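Long-range contacts in cytochrome c552 (Thermochromatium tepidum, PDB 5ZE8), which carries five covalently bound c-type hemes and probably transfers electrons at low potential in a purple sulfur photosynthetic bacterium: residues A311-A316 with D375-P380; K245-G250 with L307-M312; E35-V40 with N126-H131. All blocks are in the same frame, centred on the assembly; numbering follows the deposited sequence.

Contact 1 (A311-A316 with D375-P380). With HEC (heme c), chain F.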
# COMPACT_ATOMS: atom_id res chain seq x y z
N ALA A 311 -8.52 -1.59 -7.42
CA ALA A 311 -8.76 -0.17 -7.75
C ALA A 311 -7.47 0.66 -7.83
O ALA A 311 -6.38 0.28 -7.35
CB ALA A 311 -9.71 0.48 -6.77
N MET A 312 -7.61 1.82 -8.48
CA MET A 312 -6.54 2.76 -8.51
C MET A 312 -7.09 4.09 -8.04
O MET A 312 -7.88 4.68 -8.78
CB MET A 312 -5.93 2.91 -9.89
CG MET A 312 -4.94 4.04 -10.07
SD MET A 312 -3.63 4.16 -8.86
CE MET A 312 -2.61 5.53 -9.49
N PRO A 313 -6.73 4.58 -6.86
CA PRO A 313 -5.78 4.02 -5.93
C PRO A 313 -6.41 3.09 -4.91
O PRO A 313 -7.41 3.43 -4.22
CB PRO A 313 -5.22 5.29 -5.24
CG PRO A 313 -6.45 6.21 -5.19
CD PRO A 313 -7.17 5.93 -6.45
N THR A 314 -5.78 1.95 -4.71
CA THR A 314 -6.24 1.02 -3.68
C THR A 314 -5.64 1.36 -2.31
O THR A 314 -4.76 2.20 -2.18
CB THR A 314 -5.90 -0.43 -4.07
OG1 THR A 314 -6.74 -1.34 -3.35
CG2 THR A 314 -4.42 -0.76 -3.91
N GLY A 315 -6.09 0.63 -1.29
CA GLY A 315 -5.57 0.67 0.05
C GLY A 315 -6.19 1.75 0.95
O GLY A 315 -7.39 1.73 1.15
N ALA A 316 -5.36 2.57 1.57
CA ALA A 316 -5.84 3.54 2.53
C ALA A 316 -6.91 4.42 1.94
O ALA A 316 -6.90 4.78 0.76
CB ALA A 316 -4.67 4.38 3.03
N ASP A 375 -17.65 6.31 -4.51
CA ASP A 375 -16.33 5.82 -4.90
C ASP A 375 -16.13 6.09 -6.32
O ASP A 375 -16.70 5.40 -7.22
CB ASP A 375 -16.22 4.31 -4.69
CG ASP A 375 -14.85 3.75 -4.91
OD1 ASP A 375 -13.96 4.50 -5.28
OD2 ASP A 375 -14.67 2.50 -4.79
N THR A 376 -15.27 7.07 -6.59
CA THR A 376 -14.98 7.46 -7.96
C THR A 376 -13.60 7.02 -8.41
O THR A 376 -13.11 7.41 -9.48
CB THR A 376 -15.05 8.96 -8.13
OG1 THR A 376 -14.17 9.62 -7.28
CG2 THR A 376 -16.45 9.46 -7.80
N ARG A 377 -12.95 6.18 -7.56
CA ARG A 377 -11.64 5.66 -7.96
C ARG A 377 -11.77 4.83 -9.25
O ARG A 377 -12.84 4.38 -9.63
CB ARG A 377 -11.04 4.83 -6.82
CG ARG A 377 -10.85 5.58 -5.48
CD ARG A 377 -10.50 4.68 -4.33
NE ARG A 377 -11.44 3.60 -4.22
CZ ARG A 377 -11.19 2.33 -3.86
NH1 ARG A 377 -9.98 1.90 -3.50
NH2 ARG A 377 -12.16 1.46 -3.87
N LEU A 378 -10.66 4.65 -9.96
CA LEU A 378 -10.70 3.77 -11.07
C LEU A 378 -10.88 2.37 -10.56
O LEU A 378 -10.08 1.91 -9.70
CB LEU A 378 -9.42 3.85 -11.90
CG LEU A 378 -9.02 5.22 -12.47
CD1 LEU A 378 -7.56 5.23 -12.95
CD2 LEU A 378 -9.98 5.55 -13.59
N GLN A 379 -11.80 1.64 -11.17
CA GLN A 379 -12.10 0.30 -10.79
C GLN A 379 -11.11 -0.66 -11.38
O GLN A 379 -10.34 -0.29 -12.27
CB GLN A 379 -13.55 -0.04 -11.13
CG GLN A 379 -14.54 0.81 -10.30
CD GLN A 379 -14.40 0.69 -8.73
OE1 GLN A 379 -14.34 1.72 -7.98
NE2 GLN A 379 -14.29 -0.53 -8.24
N PRO A 380 -11.07 -1.91 -10.85
CA PRO A 380 -10.05 -2.83 -11.41
C PRO A 380 -10.12 -2.88 -12.92
O PRO A 380 -11.21 -3.05 -13.46
CB PRO A 380 -10.46 -4.15 -10.81
CG PRO A 380 -11.09 -3.85 -9.53
CD PRO A 380 -11.82 -2.54 -9.76
FE HEC F . -0.90 -3.77 -6.34
CHA HEC F . -0.21 -0.53 -5.91
CHB HEC F . -1.36 -4.19 -2.98
CHC HEC F . -1.82 -7.04 -6.84
CHD HEC F . 0.04 -3.52 -9.63
NA HEC F . -0.83 -2.61 -4.73
C1A HEC F . -0.57 -1.23 -4.78
C2A HEC F . -0.62 -0.68 -3.45
C3A HEC F . -0.92 -1.75 -2.65
C4A HEC F . -1.06 -2.93 -3.42
CMA HEC F . -1.15 -1.75 -1.13
CAA HEC F . -0.46 0.80 -3.05
CBA HEC F . -1.77 1.57 -3.22
CGA HEC F . -1.71 3.03 -2.84
O1A HEC F . -1.78 3.39 -1.64
O2A HEC F . -1.56 3.87 -3.78
NB HEC F . -1.47 -5.34 -5.17
C1B HEC F . -1.53 -5.28 -3.80
C2B HEC F . -1.93 -6.54 -3.29
C3B HEC F . -2.11 -7.41 -4.36
C4B HEC F . -1.81 -6.58 -5.55
CMB HEC F . -2.20 -6.90 -1.82
CAB HEC F . -2.63 -8.79 -4.45
CBB HEC F . -3.89 -8.99 -3.87
NC HEC F . -0.90 -5.04 -7.93
C1C HEC F . -1.35 -6.32 -7.90
C2C HEC F . -1.04 -6.90 -9.18
C3C HEC F . -0.47 -5.95 -9.98
C4C HEC F . -0.43 -4.74 -9.19
CMC HEC F . -1.25 -8.37 -9.53
CAC HEC F . 0.02 -5.99 -11.42
CBC HEC F . -0.89 -6.46 -12.40
ND HEC F . -0.30 -2.33 -7.50
C1D HEC F . 0.13 -2.39 -8.81
C2D HEC F . 0.68 -1.10 -9.27
C3D HEC F . 0.60 -0.22 -8.26
C4D HEC F . -0.01 -1.05 -7.18
CMD HEC F . 1.19 -0.83 -10.64
CAD HEC F . 1.02 1.22 -8.18
CBD HEC F . -0.14 2.14 -7.88
CGD HEC F . -0.17 2.76 -6.49
O1D HEC F . 0.83 2.77 -5.77
O2D HEC F . -1.24 3.26 -6.17
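R377 reaches across to the 311-316 loop with its guanidinium, and A311, P313, D375 and E246 set how that flat head is turned. CB of A311 lies over one face, near the rim, 3.6 Å from NH1 of R377. NH1 donates to the carbonyl O of P313 at 3.1 Å, with the oxygen slightly out of the guanidinium plane. D375 takes the side that carries NE: NE of R377 goes to OD1 and NH2 to OD2 of D375, each at 2.9 Å, a side-on salt bridge met on the syn sides, though tilted some 30° out of the carboxylate plane. OD1 of D375 also accepts from the backbone N of R377, closing an Asx turn. With CG anti to the carbonyl carbon (chi1 -58°), the R377 chain passes P313, its CG 3.8 Å from CD of that proline, and the bend at chi3 then swings NE and the guanidinium round; the peptide bond before P313 is cis. Between the two loops runs a single antiparallel bridge, a hydrogen-bonded pair of M312 and L378, which joins the loop leading into strand 320-328 to the one after strand 371-375. N of M312 meets O of L378 at 2.8 Å, and the return bond is less straight, 139° at the hydrogen. Their side chains lie alongside, pointing the same way. NH1 of R377 also makes a salt bridge to E246, and an alanine at R377 would probably leave both D375 and E246 without their charged mate. T314 lays CG2 against the heme propionate arm, 3.6 Å from CBA.

Contact 2 (K245-G250 with L307-M312). With HEC (heme c), chain F.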
# COMPACT_ATOMS: atom_id res chain seq x y z
N LYS A 245 -11.52 -7.12 -1.74
CA LYS A 245 -12.82 -7.14 -2.38
C LYS A 245 -12.64 -6.60 -3.74
O LYS A 245 -13.31 -7.06 -4.68
CB LYS A 245 -13.82 -6.28 -1.56
CG LYS A 245 -15.29 -6.23 -2.02
CD LYS A 245 -16.23 -5.53 -1.01
CE LYS A 245 -15.80 -5.70 0.45
NZ LYS A 245 -16.79 -5.19 1.42
N GLU A 246 -11.78 -5.59 -3.93
CA GLU A 246 -11.59 -5.10 -5.30
C GLU A 246 -11.01 -6.18 -6.22
O GLU A 246 -11.51 -6.43 -7.33
CB GLU A 246 -10.67 -3.88 -5.34
CG GLU A 246 -11.19 -2.67 -4.56
CD GLU A 246 -10.12 -1.72 -4.06
OE1 GLU A 246 -8.97 -1.85 -4.53
OE2 GLU A 246 -10.43 -0.81 -3.22
N PHE A 247 -10.00 -6.84 -5.69
CA PHE A 247 -9.30 -7.91 -6.41
C PHE A 247 -10.26 -9.06 -6.80
O PHE A 247 -10.26 -9.51 -7.93
CB PHE A 247 -8.07 -8.42 -5.61
CG PHE A 247 -7.21 -9.33 -6.43
CD1 PHE A 247 -7.61 -10.64 -6.58
CD2 PHE A 247 -6.17 -8.85 -7.16
CE1 PHE A 247 -6.90 -11.49 -7.41
CE2 PHE A 247 -5.43 -9.71 -7.99
CZ PHE A 247 -5.81 -11.01 -8.10
N ILE A 248 -11.14 -9.45 -5.88
CA ILE A 248 -12.24 -10.39 -6.24
C ILE A 248 -13.13 -9.88 -7.34
O ILE A 248 -13.36 -10.60 -8.36
CB ILE A 248 -13.06 -10.77 -5.00
CG1 ILE A 248 -12.17 -11.67 -4.12
CG2 ILE A 248 -14.37 -11.44 -5.42
CD1 ILE A 248 -12.75 -12.00 -2.76
N ALA A 249 -13.65 -8.67 -7.17
CA ALA A 249 -14.60 -8.18 -8.12
C ALA A 249 -14.04 -8.15 -9.51
O ALA A 249 -14.78 -8.42 -10.47
CB ALA A 249 -15.09 -6.77 -7.72
N GLY A 250 -12.73 -7.82 -9.64
CA GLY A 250 -12.13 -7.56 -10.91
C GLY A 250 -11.82 -8.85 -11.66
O GLY A 250 -11.47 -8.80 -12.79
N LEU A 307 -4.09 -0.12 -15.05
CA LEU A 307 -3.36 -1.36 -15.37
C LEU A 307 -3.44 -2.38 -14.23
O LEU A 307 -2.84 -3.51 -14.37
CB LEU A 307 -1.89 -1.06 -15.66
CG LEU A 307 -1.72 -0.34 -17.01
CD1 LEU A 307 -0.32 0.27 -17.10
CD2 LEU A 307 -2.16 -1.19 -18.22
N GLN A 308 -4.08 -2.07 -13.09
CA GLN A 308 -4.04 -2.90 -11.89
C GLN A 308 -5.28 -3.76 -11.78
O GLN A 308 -6.38 -3.36 -12.26
CB GLN A 308 -3.94 -1.95 -10.68
CG GLN A 308 -2.76 -0.98 -10.78
CD GLN A 308 -3.03 0.31 -10.02
OE1 GLN A 308 -3.56 0.30 -8.86
NE2 GLN A 308 -2.68 1.41 -10.63
N PRO A 309 -5.25 -4.87 -11.04
CA PRO A 309 -6.38 -5.74 -10.83
C PRO A 309 -7.17 -5.36 -9.56
O PRO A 309 -8.10 -6.02 -9.18
CB PRO A 309 -5.68 -7.09 -10.62
CG PRO A 309 -4.39 -6.76 -9.94
CD PRO A 309 -3.98 -5.48 -10.60
N HIS A 310 -6.67 -4.35 -8.83
CA HIS A 310 -7.37 -3.70 -7.73
C HIS A 310 -7.74 -2.31 -8.21
O HIS A 310 -7.31 -1.90 -9.28
CB HIS A 310 -6.54 -3.70 -6.43
CG HIS A 310 -5.07 -3.30 -6.61
ND1 HIS A 310 -4.62 -2.05 -7.05
CD2 HIS A 310 -3.94 -4.01 -6.34
CE1 HIS A 310 -3.30 -2.05 -7.05
NE2 HIS A 310 -2.86 -3.23 -6.61
N ALA A 311 -8.52 -1.59 -7.42
CA ALA A 311 -8.76 -0.17 -7.75
C ALA A 311 -7.47 0.66 -7.83
O ALA A 311 -6.38 0.28 -7.35
CB ALA A 311 -9.71 0.48 -6.77
N MET A 312 -7.61 1.82 -8.48
CA MET A 312 -6.54 2.76 -8.51
C MET A 312 -7.09 4.09 -8.04
O MET A 312 -7.88 4.68 -8.78
CB MET A 312 -5.93 2.91 -9.89
CG MET A 312 -4.94 4.04 -10.07
SD MET A 312 -3.63 4.16 -8.86
CE MET A 312 -2.61 5.53 -9.49
FE HEC F . -0.90 -3.77 -6.34
CHA HEC F . -0.21 -0.53 -5.91
CHB HEC F . -1.36 -4.19 -2.98
CHC HEC F . -1.82 -7.04 -6.84
CHD HEC F . 0.04 -3.52 -9.63
NA HEC F . -0.83 -2.61 -4.73
C1A HEC F . -0.57 -1.23 -4.78
C2A HEC F . -0.62 -0.68 -3.45
C3A HEC F . -0.92 -1.75 -2.65
C4A HEC F . -1.06 -2.93 -3.42
CMA HEC F . -1.15 -1.75 -1.13
CAA HEC F . -0.46 0.80 -3.05
CBA HEC F . -1.77 1.57 -3.22
CGA HEC F . -1.71 3.03 -2.84
O1A HEC F . -1.78 3.39 -1.64
O2A HEC F . -1.56 3.87 -3.78
NB HEC F . -1.47 -5.34 -5.17
C1B HEC F . -1.53 -5.28 -3.80
C2B HEC F . -1.93 -6.54 -3.29
C3B HEC F . -2.11 -7.41 -4.36
C4B HEC F . -1.81 -6.58 -5.55
CMB HEC F . -2.20 -6.90 -1.82
CAB HEC F . -2.63 -8.79 -4.45
CBB HEC F . -3.89 -8.99 -3.87
NC HEC F . -0.90 -5.04 -7.93
C1C HEC F . -1.35 -6.32 -7.90
C2C HEC F . -1.04 -6.90 -9.18
C3C HEC F . -0.47 -5.95 -9.98
C4C HEC F . -0.43 -4.74 -9.19
CMC HEC F . -1.25 -8.37 -9.53
CAC HEC F . 0.02 -5.99 -11.42
CBC HEC F . -0.89 -6.46 -12.40
ND HEC F . -0.30 -2.33 -7.50
C1D HEC F . 0.13 -2.39 -8.81
C2D HEC F . 0.68 -1.10 -9.27
C3D HEC F . 0.60 -0.22 -8.26
C4D HEC F . -0.01 -1.05 -7.18
CMD HEC F . 1.19 -0.83 -10.64
CAD HEC F . 1.02 1.22 -8.18
CBD HEC F . -0.14 2.14 -7.88
CGD HEC F . -0.17 2.76 -6.49
O1D HEC F . 0.83 2.77 -5.77
O2D HEC F . -1.24 3.26 -6.17
O HOH W 1 -9.11 -8.31 -10.12
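E246 and F247, on successive positions of helix 243-250, meet the loop that delivers H310, one of the two axial histidines of a heme. Its NE2 binds the iron at about 2.0 Å, and H260 is the other histidine on that metal, a bis-histidine ligation common in multiheme cytochromes c. The polar part of the contact rests on E246. Its chain, extended beyond CG, brings OE1 to the backbone N of A311 at 2.9 Å; the donor stands above the carboxylate plane, 49° out of it, and the bond is bent. OG1 of T314 is also hydrogen-bonded to this oxygen and R377 pairs with OE2, so the buried carboxylate has partners on both oxygens. CB of A311 lies on that same side of the plane as its N, 3.3 Å from OE1 of E246.

The apolar part belongs to F247 and P309, whose side chains meet at a slant. With CG anti to the backbone N (chi1 -170°), the phenyl ring lies beside the proline, and its CE2 comes to 3.7 Å from CG of P309. That proline is wedged between protein and cofactor: CG of P309 also lies 3.4 Å from C2C of the heme.

Backbone oxygens supply the remaining links. The carbonyl O of P309 receives a CA-H...O contact from F247, and one water donates to O of F247 and to O of P309, tying helix and loop together. The axial ligand is itself steadied from within its loop, which probably limits rotation of the imidazole: ND1 of H310 donates to the carbonyl O of A311 at 2.9 Å, with that oxygen in the ring plane.

Contact 3 (E35-V40 with N126-H131). With HEC (heme c), chain D.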
# COMPACT_ATOMS: atom_id res chain seq x y z
N GLU A 35 15.98 -15.15 21.23
CA GLU A 35 15.97 -16.63 20.92
C GLU A 35 14.86 -17.10 19.96
O GLU A 35 15.18 -17.95 19.08
CB GLU A 35 15.99 -17.50 22.21
CG GLU A 35 17.20 -18.44 22.33
CD GLU A 35 17.46 -18.95 23.75
OE1 GLU A 35 17.62 -18.11 24.68
OE2 GLU A 35 17.54 -20.19 23.95
N PRO A 36 13.57 -16.58 20.11
CA PRO A 36 12.59 -17.05 19.13
C PRO A 36 12.85 -16.31 17.87
O PRO A 36 13.34 -15.16 17.91
CB PRO A 36 11.27 -16.65 19.71
CG PRO A 36 11.54 -15.43 20.48
CD PRO A 36 12.96 -15.56 20.97
N ILE A 37 12.55 -17.01 16.79
CA ILE A 37 12.80 -16.52 15.46
C ILE A 37 12.18 -15.15 15.18
O ILE A 37 12.76 -14.34 14.50
CB ILE A 37 12.42 -17.59 14.42
CG1 ILE A 37 12.65 -17.14 12.98
CG2 ILE A 37 10.94 -17.89 14.47
CD1 ILE A 37 14.09 -16.79 12.74
N HIS A 38 11.00 -14.89 15.72
CA HIS A 38 10.33 -13.59 15.43
C HIS A 38 10.99 -12.42 16.06
O HIS A 38 10.63 -11.26 15.78
CB HIS A 38 8.84 -13.61 15.77
CG HIS A 38 8.50 -13.61 17.23
ND1 HIS A 38 8.41 -14.78 17.94
CD2 HIS A 38 8.19 -12.61 18.08
CE1 HIS A 38 8.08 -14.50 19.19
NE2 HIS A 38 7.94 -13.18 19.30
N ARG A 39 11.97 -12.67 16.97
CA ARG A 39 12.72 -11.53 17.53
C ARG A 39 14.14 -11.42 16.95
O ARG A 39 14.95 -10.57 17.43
CB ARG A 39 12.75 -11.63 19.09
CG ARG A 39 11.54 -11.03 19.81
CD ARG A 39 11.79 -10.87 21.34
NE ARG A 39 10.62 -11.42 22.06
CZ ARG A 39 10.59 -12.41 22.95
NH1 ARG A 39 11.70 -13.05 23.42
NH2 ARG A 39 9.41 -12.77 23.44
N VAL A 40 14.44 -12.19 15.93
CA VAL A 40 15.71 -12.08 15.17
C VAL A 40 15.70 -10.85 14.25
O VAL A 40 14.80 -10.68 13.39
CB VAL A 40 15.98 -13.35 14.36
CG1 VAL A 40 17.22 -13.12 13.47
CG2 VAL A 40 16.23 -14.50 15.26
N ASN A 126 9.05 -6.93 9.01
CA ASN A 126 10.44 -7.29 8.76
C ASN A 126 10.59 -8.71 8.24
O ASN A 126 9.59 -9.37 7.98
CB ASN A 126 11.26 -6.98 9.98
CG ASN A 126 11.11 -7.94 11.10
OD1 ASN A 126 10.28 -8.84 11.05
ND2 ASN A 126 11.98 -7.77 12.16
N CYS A 127 11.85 -9.16 8.03
CA CYS A 127 12.05 -10.47 7.40
C CYS A 127 11.32 -11.54 8.10
O CYS A 127 10.58 -12.30 7.47
CB CYS A 127 13.55 -10.86 7.28
SG CYS A 127 14.72 -9.53 6.89
N VAL A 128 11.50 -11.66 9.41
CA VAL A 128 10.88 -12.75 10.13
C VAL A 128 9.36 -12.58 10.31
O VAL A 128 8.65 -13.59 10.43
CB VAL A 128 11.58 -13.06 11.48
CG1 VAL A 128 13.03 -13.42 11.22
CG2 VAL A 128 11.43 -11.89 12.39
N ALA A 129 8.86 -11.34 10.29
CA ALA A 129 7.40 -11.17 10.35
C ALA A 129 6.76 -11.80 9.17
O ALA A 129 5.81 -12.55 9.33
CB ALA A 129 7.02 -9.71 10.46
N CYS A 130 7.25 -11.53 7.98
CA CYS A 130 6.64 -12.16 6.83
C CYS A 130 7.02 -13.64 6.75
O CYS A 130 6.16 -14.47 6.36
CB CYS A 130 7.11 -11.50 5.56
SG CYS A 130 6.15 -10.03 5.20
N HIS A 131 8.28 -13.97 7.04
CA HIS A 131 8.74 -15.33 6.82
C HIS A 131 8.41 -16.33 7.92
O HIS A 131 8.85 -17.46 7.85
CB HIS A 131 10.26 -15.39 6.41
CG HIS A 131 10.49 -14.91 5.02
ND1 HIS A 131 10.29 -15.74 3.91
CD2 HIS A 131 10.86 -13.68 4.53
CE1 HIS A 131 10.52 -15.00 2.83
NE2 HIS A 131 10.88 -13.77 3.16
FE HEC D . 11.28 -12.34 1.73
CHA HEC D . 11.11 -14.58 -0.93
CHB HEC D . 14.49 -13.21 2.27
CHC HEC D . 11.61 -9.67 3.95
CHD HEC D . 7.93 -11.94 1.65
NA HEC D . 12.53 -13.60 0.85
C1A HEC D . 12.31 -14.41 -0.23
C2A HEC D . 13.53 -15.05 -0.62
C3A HEC D . 14.50 -14.68 0.31
C4A HEC D . 13.86 -13.79 1.19
CMA HEC D . 15.98 -15.06 0.39
CAA HEC D . 13.68 -15.92 -1.88
CBA HEC D . 14.07 -14.94 -3.00
CGA HEC D . 14.28 -15.67 -4.31
O1A HEC D . 14.92 -16.77 -4.34
O2A HEC D . 13.98 -15.11 -5.38
NB HEC D . 12.76 -11.58 2.91
C1B HEC D . 13.96 -12.14 2.98
C2B HEC D . 14.75 -11.34 3.90
C3B HEC D . 13.99 -10.31 4.34
C4B HEC D . 12.70 -10.50 3.74
CMB HEC D . 16.21 -11.58 4.20
CAB HEC D . 14.29 -9.12 5.14
CBB HEC D . 15.37 -8.32 4.73
NC HEC D . 10.02 -11.07 2.62
C1C HEC D . 10.31 -10.00 3.46
C2C HEC D . 9.14 -9.31 3.82
C3C HEC D . 8.06 -9.98 3.26
C4C HEC D . 8.64 -11.06 2.47
CMC HEC D . 9.12 -8.16 4.80
CAC HEC D . 6.60 -9.63 3.36
CBC HEC D . 6.16 -8.29 3.08
ND HEC D . 9.86 -13.08 0.62
C1D HEC D . 8.51 -12.81 0.75
C2D HEC D . 7.69 -13.54 -0.26
C3D HEC D . 8.59 -14.27 -0.97
C4D HEC D . 9.95 -13.99 -0.44
CMD HEC D . 6.20 -13.59 -0.35
CAD HEC D . 8.26 -15.19 -2.10
CBD HEC D . 8.13 -14.43 -3.43
CGD HEC D . 7.41 -15.29 -4.46
O1D HEC D . 6.33 -14.94 -4.95
O2D HEC D . 7.97 -16.29 -4.87
O HOH W 2 12.43 -9.45 14.45
O HOH W 3 13.89 -10.09 10.58
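With its CG1 anti to the carbonyl carbon (chi1 -60°), V128 splays both methyls against the 3-10 turn at 37-39. I37, its CG1 anti to the backbone N (chi1 180°) and chi2 turned to 59°, sends CD1 slantwise across to CG1 of V128 at 3.8 Å. O of I37 touches both methyls, 3.4 Å from CG1 of V128. The other methyl, CG2 of V128, also lies 3.5 Å from O of H38 and 3.7 Å from O of V40. CB of V40 stands 4.3 Å from CG1 of V128. No direct hydrogen bond joins the two segments; two waters do that work. One donates to O of H38 and O of V40 and accepts from ND2 of N126, while the second donates to O of V40 and accepts from the backbone N of V128 at 3.1 Å. N126 is the N-cap of helix 127-131: its OD1 takes the N-H of A129 at 3.0 Å, nearly in line with the C=O bond. H38 turns its imidazole away from helix 127-131, where NE2 is hydrogen-bonded to D110. The N-terminal turn thus lies against the short helix that carries a heme. C127 and C130 are thioether-linked through SG to CAB and CAC, and NE2 of H131 binds the iron at 2.1 Å, with H270 as the other iron ligand: the CXXCH heme-attachment motif of c-type cytochromes, with bis-histidine ligation.

Contacts 1 and 2 form one continuous piece of structure, their centres 8 Å apart and A311 and M312 common to both. E246 of contact 2 also ties them together: its OE2 lies 2.8 Å from NH1 of R377 in a salt bridge, and its OE1 lies 2.6 Å from OG1 of T314, a probable hydrogen bond. P380 adds packing, with CB 3.4 Å from O of P309. Both contacts touch the same heme, contact 2 through its iron ligand and contact 1 beside its propionates. Contact 3 stands apart at a different heme, its centre 32 Å from that of contact 1 and its nearest atoms about 16 Å from those of contact 2.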